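Local coordinates for protein packaging enzyme P4 (Pseudomonas phage phi13, PDB 4BLP) that probably hydrolyses nucleoside triphosphates, as a hexameric RecA-type helicase motor, to drive viral RNA into the procapsid during packaging, at residues K52-R55 against T60-P63; S64-A69 against L75-D80; A108-P113 against E195-A200. All blocks are in the same frame, centred on the assembly; numbering follows the deposited sequence.

Interaction 1. Residues K52-R55 against T60-P63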
loop_
_atom_site.group_PDB
_atom_site.type_symbol
_atom_site.label_atom_id
_atom_site.label_comp_id
_atom_site.label_asym_id
_atom_site.label_seq_id
_atom_site.Cartn_x
_atom_site.Cartn_y
_atom_site.Cartn_z
ATOM N N LYS D 52 -9.979 4.050 -31.883
ATOM C CA LYS D 52 -11.422 4.229 -31.700
ATOM C C LYS D 52 -11.740 5.373 -30.730
ATOM O O LYS D 52 -10.858 5.836 -29.999
ATOM C CB LYS D 52 -12.075 2.919 -31.220
ATOM C CG LYS D 52 -11.984 1.835 -32.297
ATOM C CD LYS D 52 -12.754 0.594 -31.904
ATOM C CE LYS D 52 -12.759 -0.429 -33.015
ATOM N NZ LYS D 52 -13.408 -1.694 -32.580
ATOM N N SER D 53 -12.986 5.855 -30.766
ATOM C CA SER D 53 -13.426 6.930 -29.894
ATOM C C SER D 53 -13.415 6.455 -28.447
ATOM O O SER D 53 -13.395 5.234 -28.196
ATOM C CB SER D 53 -14.842 7.354 -30.252
ATOM O OG SER D 53 -15.758 6.306 -29.995
ATOM N N LEU D 54 -13.516 7.394 -27.513
ATOM C CA LEU D 54 -13.561 7.016 -26.078
ATOM C C LEU D 54 -14.809 6.155 -25.798
ATOM O O LEU D 54 -14.718 5.186 -25.040
ATOM C CB LEU D 54 -13.559 8.251 -25.200
ATOM C CG LEU D 54 -12.187 8.974 -25.187
ATOM C CD1 LEU D 54 -12.332 10.417 -24.698
ATOM C CD2 LEU D 54 -11.196 8.257 -24.245
ATOM N N ARG D 55 -15.963 6.482 -26.418
ATOM C CA ARG D 55 -17.163 5.660 -26.182
ATOM C C ARG D 55 -17.017 4.247 -26.730
ATOM O O ARG D 55 -17.683 3.321 -26.243
ATOM C CB ARG D 55 -18.423 6.329 -26.752
ATOM C CG ARG D 55 -18.483 6.454 -28.251
ATOM C CD ARG D 55 -19.918 6.770 -28.693
ATOM N NE ARG D 55 -20.918 5.845 -28.144
ATOM C CZ ARG D 55 -21.320 4.727 -28.741
ATOM N NH1 ARG D 55 -20.795 4.361 -29.902
ATOM N NH2 ARG D 55 -22.246 3.963 -28.178
ATOM N N THR D 60 -9.145 8.006 -28.799
ATOM C CA THR D 60 -9.334 9.194 -29.628
ATOM C C THR D 60 -10.612 9.924 -29.268
ATOM O O THR D 60 -11.689 9.480 -29.627
ATOM C CB THR D 60 -9.321 8.787 -31.102
ATOM O OG1 THR D 60 -8.143 8.001 -31.312
ATOM C CG2 THR D 60 -9.325 10.000 -32.060
ATOM N N ALA D 61 -10.495 11.071 -28.625
ATOM C CA ALA D 61 -11.705 11.815 -28.261
ATOM C C ALA D 61 -12.373 12.388 -29.502
ATOM O O ALA D 61 -11.699 12.979 -30.374
ATOM C CB ALA D 61 -11.368 12.939 -27.301
ATOM N N LEU D 62 -13.684 12.140 -29.634
ATOM C CA LEU D 62 -14.446 12.793 -30.683
ATOM C C LEU D 62 -14.547 14.260 -30.316
ATOM O O LEU D 62 -14.383 14.593 -29.133
ATOM C CB LEU D 62 -15.869 12.168 -30.741
ATOM C CG LEU D 62 -15.982 10.717 -31.178
ATOM C CD1 LEU D 62 -17.379 10.118 -30.777
ATOM C CD2 LEU D 62 -15.731 10.581 -32.665
ATOM N N PRO D 63 -14.921 15.168 -31.255
ATOM C CA PRO D 63 -15.104 16.589 -30.870
ATOM C C PRO D 63 -16.173 16.772 -29.783
ATOM O O PRO D 63 -16.107 17.745 -29.026
ATOM C CB PRO D 63 -15.543 17.257 -32.185
ATOM C CG PRO D 63 -14.963 16.347 -33.258
ATOM C CD PRO D 63 -15.116 14.961 -32.706
#
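Thr60 N donates a hydrogen bond to Lys52 O over 3.0 Å, with 152° at the hydrogen and the donor tilted somewhat from the carbonyl plane. The carbonyl of the same threonine turns back to segment 52-55: Ser53 CA lies 3.1 Å from Thr60 O in a nearly straight CA-H...O contact, while the bond from Leu54 N to Thr60 O is long, bent and weak. Leu54 N has a second acceptor in Glu65 OE1, which also takes Leu62 N, so one buried carboxylate oxygen ties both segments together.

Apolar contacts flank this backbone pairing. Leu54 extends its CD1 methyl to Ala61 CB at 3.8 Å, where a small residue leaves room for the branched tip. On the Leu62 side, the isobutyl group sets CG 3.7 Å from Ser53 CB, using the serine's carbon and not its hydroxyl. With chi1 at 65°, Ser53 OG sits between its own backbone N and carbonyl carbon and accepts from Asp56 N, a polar role suited to a short side chain at a chain reversal. The loop between helix 47-51 and strand 65-70 thus folds back on itself at the edge of the small antiparallel sheet, its amides collected by Glu65, the first residue of that strand.

Interaction 2. Residues S64-A69 against L75-D80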
loop_
_atom_site.group_PDB
_atom_site.type_symbol
_atom_site.label_atom_id
_atom_site.label_comp_id
_atom_site.label_asym_id
_atom_site.label_seq_id
_atom_site.Cartn_x
_atom_site.Cartn_y
_atom_site.Cartn_z
ATOM N N SER D 64 -17.128 15.828 -29.671
ATOM C CA SER D 64 -18.185 15.902 -28.652
ATOM C C SER D 64 -17.753 15.376 -27.261
ATOM O O SER D 64 -18.482 15.581 -26.283
ATOM C CB SER D 64 -19.401 15.097 -29.102
ATOM O OG SER D 64 -19.039 13.749 -29.377
ATOM N N GLU D 65 -16.611 14.663 -27.177
ATOM C CA GLU D 65 -16.214 14.026 -25.906
ATOM C C GLU D 65 -15.245 14.846 -25.074
ATOM O O GLU D 65 -14.270 15.368 -25.602
ATOM C CB GLU D 65 -15.551 12.667 -26.173
ATOM C CG GLU D 65 -16.509 11.616 -26.730
ATOM C CD GLU D 65 -15.878 10.298 -27.150
ATOM O OE1 GLU D 65 -14.738 10.301 -27.678
ATOM O OE2 GLU D 65 -16.558 9.253 -27.006
ATOM N N ILE D 66 -15.496 14.954 -23.767
ATOM C CA ILE D 66 -14.559 15.609 -22.852
ATOM C C ILE D 66 -14.109 14.545 -21.853
ATOM O O ILE D 66 -14.931 14.062 -21.077
ATOM C CB ILE D 66 -15.124 16.838 -22.116
ATOM C CG1 ILE D 66 -15.658 17.903 -23.107
ATOM C CG2 ILE D 66 -14.027 17.453 -21.179
ATOM C CD1 ILE D 66 -16.560 18.949 -22.402
ATOM N N LEU D 67 -12.821 14.238 -21.839
ATOM C CA LEU D 67 -12.257 13.295 -20.873
ATOM C C LEU D 67 -11.843 14.058 -19.614
ATOM O O LEU D 67 -11.200 15.112 -19.709
ATOM C CB LEU D 67 -11.010 12.621 -21.491
ATOM C CG LEU D 67 -10.232 11.647 -20.588
ATOM C CD1 LEU D 67 -11.071 10.348 -20.331
ATOM C CD2 LEU D 67 -8.877 11.286 -21.250
ATOM N N PHE D 68 -12.199 13.540 -18.440
ATOM C CA PHE D 68 -11.782 14.125 -17.166
ATOM C C PHE D 68 -11.660 12.997 -16.150
ATOM O O PHE D 68 -11.790 11.816 -16.505
ATOM C CB PHE D 68 -12.758 15.231 -16.709
ATOM C CG PHE D 68 -14.192 14.808 -16.416
ATOM C CD1 PHE D 68 -15.084 14.533 -17.456
ATOM C CD2 PHE D 68 -14.669 14.772 -15.109
ATOM C CE1 PHE D 68 -16.432 14.207 -17.185
ATOM C CE2 PHE D 68 -16.007 14.465 -14.844
ATOM C CZ PHE D 68 -16.870 14.147 -15.878
ATOM N N ALA D 69 -11.377 13.343 -14.889
ATOM C CA ALA D 69 -11.226 12.292 -13.898
ATOM C C ALA D 69 -11.684 12.753 -12.552
ATOM O O ALA D 69 -11.549 13.939 -12.231
ATOM C CB ALA D 69 -9.735 11.876 -13.817
ATOM N N LEU D 75 -13.602 9.631 -16.631
ATOM C CA LEU D 75 -14.995 9.866 -17.041
ATOM C C LEU D 75 -15.002 10.625 -18.339
ATOM O O LEU D 75 -14.075 11.384 -18.640
ATOM C CB LEU D 75 -15.708 10.734 -15.990
ATOM C CG LEU D 75 -15.956 10.076 -14.614
ATOM C CD1 LEU D 75 -16.427 11.121 -13.618
ATOM C CD2 LEU D 75 -16.981 8.931 -14.728
ATOM N N VAL D 76 -16.077 10.423 -19.094
ATOM C CA VAL D 76 -16.280 11.191 -20.316
ATOM C C VAL D 76 -17.677 11.755 -20.278
ATOM O O VAL D 76 -18.619 11.047 -19.905
ATOM C CB VAL D 76 -16.073 10.318 -21.582
ATOM C CG1 VAL D 76 -16.478 11.095 -22.852
ATOM C CG2 VAL D 76 -14.622 9.857 -21.700
ATOM N N VAL D 77 -17.823 13.013 -20.642
ATOM C CA VAL D 77 -19.147 13.581 -20.879
ATOM C C VAL D 77 -19.248 13.758 -22.423
ATOM O O VAL D 77 -18.287 14.241 -23.056
ATOM C CB VAL D 77 -19.465 14.878 -20.095
ATOM C CG1 VAL D 77 -18.432 15.956 -20.372
ATOM C CG2 VAL D 77 -20.884 15.390 -20.439
ATOM N N ASP D 78 -20.354 13.313 -23.024
ATOM C CA ASP D 78 -20.548 13.535 -24.465
ATOM C C ASP D 78 -21.548 14.682 -24.624
ATOM O O ASP D 78 -22.716 14.559 -24.237
ATOM C CB ASP D 78 -20.997 12.262 -25.199
ATOM C CG ASP D 78 -20.965 12.502 -26.725
ATOM O OD1 ASP D 78 -21.840 13.213 -27.225
ATOM O OD2 ASP D 78 -19.958 12.124 -27.377
ATOM N N LYS D 79 -21.073 15.822 -25.184
ATOM C CA LYS D 79 -21.890 17.030 -25.352
ATOM C C LYS D 79 -23.068 16.819 -26.296
ATOM O O LYS D 79 -24.080 17.501 -26.137
ATOM C CB LYS D 79 -21.011 18.182 -25.911
ATOM C CG LYS D 79 -19.984 18.627 -24.861
ATOM C CD LYS D 79 -19.141 19.810 -25.409
ATOM C CE LYS D 79 -18.031 19.282 -26.282
ATOM N NZ LYS D 79 -17.281 20.385 -26.952
ATOM N N ASP D 80 -22.929 15.930 -27.309
ATOM C CA ASP D 80 -24.000 15.718 -28.274
ATOM C C ASP D 80 -25.093 14.815 -27.673
ATOM O O ASP D 80 -26.300 15.071 -27.887
ATOM C CB ASP D 80 -23.459 15.127 -29.580
ATOM C CG ASP D 80 -22.659 16.114 -30.400
ATOM O OD1 ASP D 80 -22.595 17.304 -30.000
ATOM O OD2 ASP D 80 -22.082 15.696 -31.412
HETATM O O HOH W 1 -19.210 9.729 -26.784
HETATM O O HOH W 2 -14.618 18.183 -26.582
#
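A beta hairpin brings strands 65-70 and 73-78 together, antiparallel at 156°, and four backbone hydrogen bonds link Ile66 with Val77 and Phe68 with Leu75, among them Ile66 N to Val77 O at 3.0 Å. Beyond the strand, Lys79 N reaches Ser64 O.

On the face carrying Ile66, Phe68, Leu75 and Val77, Leu75 CB lies over one face of the Phe68 ring, 3.8 Å from its centroid, while Leu75 CD1 approaches Phe68 CE2 to 3.6 Å. A chi1 of 63° swings the phenyl toward the partner strand, its edge meeting Val77 N. Beta-branched Ile66 and Val77 lie side by side, CB to CG1 3.8 Å; this apolar face packs on helices 193-205 and 233-248. On the other face Leu67 CD1 meets Val76 CG2. The hairpin joins strand 110-111 in a three-stranded antiparallel sheet and runs directly into helix 79-91.

At that junction Asp78 is the N-cap: OD1 accepts from Ala81 N and, weakly, from Asp80 N. Ser64 OG donates to Asp78 OD2 over 2.7 Å, on the syn side but tilted from the carboxylate plane. Glu65 OE2 stands 4.5 Å from Asp78 OD2, and a water donating to both probably eases their repulsion; OE2 also accepts from Arg55 N, while Leu62 holds OE1.

Interaction 3. Residues A108-P113 against E195-A200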
loop_
_atom_site.group_PDB
_atom_site.type_symbol
_atom_site.label_atom_id
_atom_site.label_comp_id
_atom_site.label_asym_id
_atom_site.label_seq_id
_atom_site.Cartn_x
_atom_site.Cartn_y
_atom_site.Cartn_z
ATOM N N ALA D 108 -24.931 7.031 -22.326
ATOM C CA ALA D 108 -24.096 7.720 -23.316
ATOM C C ALA D 108 -23.663 9.130 -22.889
ATOM O O ALA D 108 -22.722 9.701 -23.476
ATOM C CB ALA D 108 -24.860 7.817 -24.632
ATOM N N VAL D 109 -24.389 9.735 -21.934
ATOM C CA VAL D 109 -24.155 11.130 -21.547
ATOM C C VAL D 109 -22.884 11.248 -20.689
ATOM O O VAL D 109 -22.098 12.144 -20.916
ATOM C CB VAL D 109 -25.384 11.736 -20.810
ATOM C CG1 VAL D 109 -25.095 13.190 -20.354
ATOM C CG2 VAL D 109 -26.633 11.691 -21.698
ATOM N N VAL D 110 -22.755 10.391 -19.647
ATOM C CA VAL D 110 -21.551 10.369 -18.787
ATOM C C VAL D 110 -21.215 8.914 -18.634
ATOM O O VAL D 110 -22.110 8.113 -18.284
ATOM C CB VAL D 110 -21.740 11.043 -17.400
ATOM C CG1 VAL D 110 -20.476 10.872 -16.525
ATOM C CG2 VAL D 110 -22.115 12.522 -17.538
ATOM N N PHE D 111 -19.973 8.548 -18.898
ATOM C CA PHE D 111 -19.605 7.141 -18.774
ATOM C C PHE D 111 -18.148 6.998 -18.442
ATOM O O PHE D 111 -17.346 7.924 -18.683
ATOM C CB PHE D 111 -19.920 6.368 -20.094
ATOM C CG PHE D 111 -19.201 6.901 -21.333
ATOM C CD1 PHE D 111 -19.755 7.939 -22.091
ATOM C CD2 PHE D 111 -17.962 6.393 -21.708
ATOM C CE1 PHE D 111 -19.084 8.451 -23.214
ATOM C CE2 PHE D 111 -17.271 6.915 -22.810
ATOM C CZ PHE D 111 -17.843 7.942 -23.567
ATOM N N VAL D 112 -17.798 5.829 -17.906
ATOM C CA VAL D 112 -16.384 5.481 -17.733
ATOM C C VAL D 112 -15.871 4.923 -19.078
ATOM O O VAL D 112 -16.373 3.875 -19.540
ATOM C CB VAL D 112 -16.180 4.445 -16.598
ATOM C CG1 VAL D 112 -14.684 4.052 -16.492
ATOM C CG2 VAL D 112 -16.683 5.022 -15.272
ATOM N N PRO D 113 -14.873 5.578 -19.719
ATOM C CA PRO D 113 -14.327 5.037 -20.991
ATOM C C PRO D 113 -13.569 3.763 -20.650
ATOM O O PRO D 113 -12.840 3.714 -19.636
ATOM C CB PRO D 113 -13.420 6.153 -21.518
ATOM C CG PRO D 113 -12.936 6.872 -20.232
ATOM C CD PRO D 113 -14.170 6.812 -19.302
ATOM N N GLU D 195 -24.417 7.741 -13.402
ATOM C CA GLU D 195 -25.850 8.031 -13.517
ATOM C C GLU D 195 -26.158 9.361 -12.802
ATOM O O GLU D 195 -26.941 10.163 -13.302
ATOM C CB GLU D 195 -26.674 6.872 -12.900
ATOM C CG GLU D 195 -28.164 7.077 -13.101
ATOM C CD GLU D 195 -29.024 6.014 -12.427
ATOM O OE1 GLU D 195 -28.514 5.275 -11.548
ATOM O OE2 GLU D 195 -30.230 5.969 -12.748
ATOM N N MET D 196 -25.601 9.554 -11.616
ATOM C CA MET D 196 -25.826 10.800 -10.865
ATOM C C MET D 196 -25.434 12.011 -11.718
ATOM O O MET D 196 -26.244 12.922 -11.865
ATOM C CB MET D 196 -25.000 10.770 -9.563
ATOM C CG MET D 196 -25.216 12.017 -8.664
ATOM S SD MET D 196 -24.306 13.501 -9.222
ATOM C CE MET D 196 -22.606 12.936 -8.913
ATOM N N LEU D 197 -24.229 12.006 -12.309
ATOM C CA LEU D 197 -23.775 13.153 -13.091
ATOM C C LEU D 197 -24.596 13.355 -14.362
ATOM O O LEU D 197 -24.911 14.484 -14.685
ATOM C CB LEU D 197 -22.293 13.038 -13.450
ATOM C CG LEU D 197 -21.649 14.329 -13.994
ATOM C CD1 LEU D 197 -21.849 15.576 -13.075
ATOM C CD2 LEU D 197 -20.177 14.112 -14.223
ATOM N N ALA D 198 -24.900 12.281 -15.091
ATOM C CA ALA D 198 -25.666 12.400 -16.329
ATOM C C ALA D 198 -27.052 12.981 -16.028
ATOM O O ALA D 198 -27.492 13.918 -16.712
ATOM C CB ALA D 198 -25.781 11.026 -17.008
ATOM N N VAL D 199 -27.730 12.437 -14.999
ATOM C CA VAL D 199 -29.086 12.899 -14.643
ATOM C C VAL D 199 -29.017 14.382 -14.225
ATOM O O VAL D 199 -29.864 15.178 -14.650
ATOM C CB VAL D 199 -29.711 11.996 -13.540
ATOM C CG1 VAL D 199 -30.985 12.600 -12.957
ATOM C CG2 VAL D 199 -30.019 10.623 -14.133
ATOM N N ALA D 200 -28.020 14.739 -13.409
ATOM C CA ALA D 200 -27.835 16.142 -12.984
ATOM C C ALA D 200 -27.623 17.064 -14.175
ATOM O O ALA D 200 -28.270 18.127 -14.260
ATOM C CB ALA D 200 -26.643 16.245 -12.020
#
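Val110 inserts its two methyl groups against Ala198 and Leu197, joining the short edge strand 110-111 of the three-stranded antiparallel sheet to helix 193-205, which connects strands 187-189 and 210-213 of the eight-stranded mixed sheet, probably the RecA-like, P-loop NTPase core. The contact is buried and wholly apolar, without a hydrogen bond across it.

Val110 and Ala198 contribute most of the surface buried here. Val110 CA and Ala198 CA are 5.2 Å apart, a close approach that suits alanine: its single methyl lets the strand backbone come near the helix. Val110 CG2 rests against the helix backbone, 3.7 Å from Ala198 N, and also meets Ala198 CB at 4.0 Å. The other branch, CG1, is placed anti to the backbone N (chi1 175°) and faces Leu197. In one of the two modelled conformers of this leucine, its side chain crosses that of the valine at about a right angle, with Leu197 CD2 4.0 Å from Val110 CG1. Leucine suits this spot because its longer, branched chain can span from the helix to the sheet, touching Phe68 of strand 65-70 as well as Val110.

Val109 also touches Leu82 and Leu85 of helix 79-91, filling the corner between two helices, and its CB lies 3.9 Å from Ala198 CB.

Along the chain the three contacts follow one another in series, although interaction 3 reaches far ahead to helix 193-205. The centres of interactions 1 and 2 lie about 9 Å apart, as do those of 2 and 3, whereas 1 and 3 are about 16 Å apart, which puts the hairpin between the others. Glu65 bridges interactions 1 and 2 through its carboxylate. Strand 73-78 pairs with strand 110-111 and the residue before it, Val76 with Phe111 and Asp78 with Val109. The N-terminal loop, small sheet and helix 193-205 thus adjoin one another in space, attaching the N-terminal part to the probable motor domain.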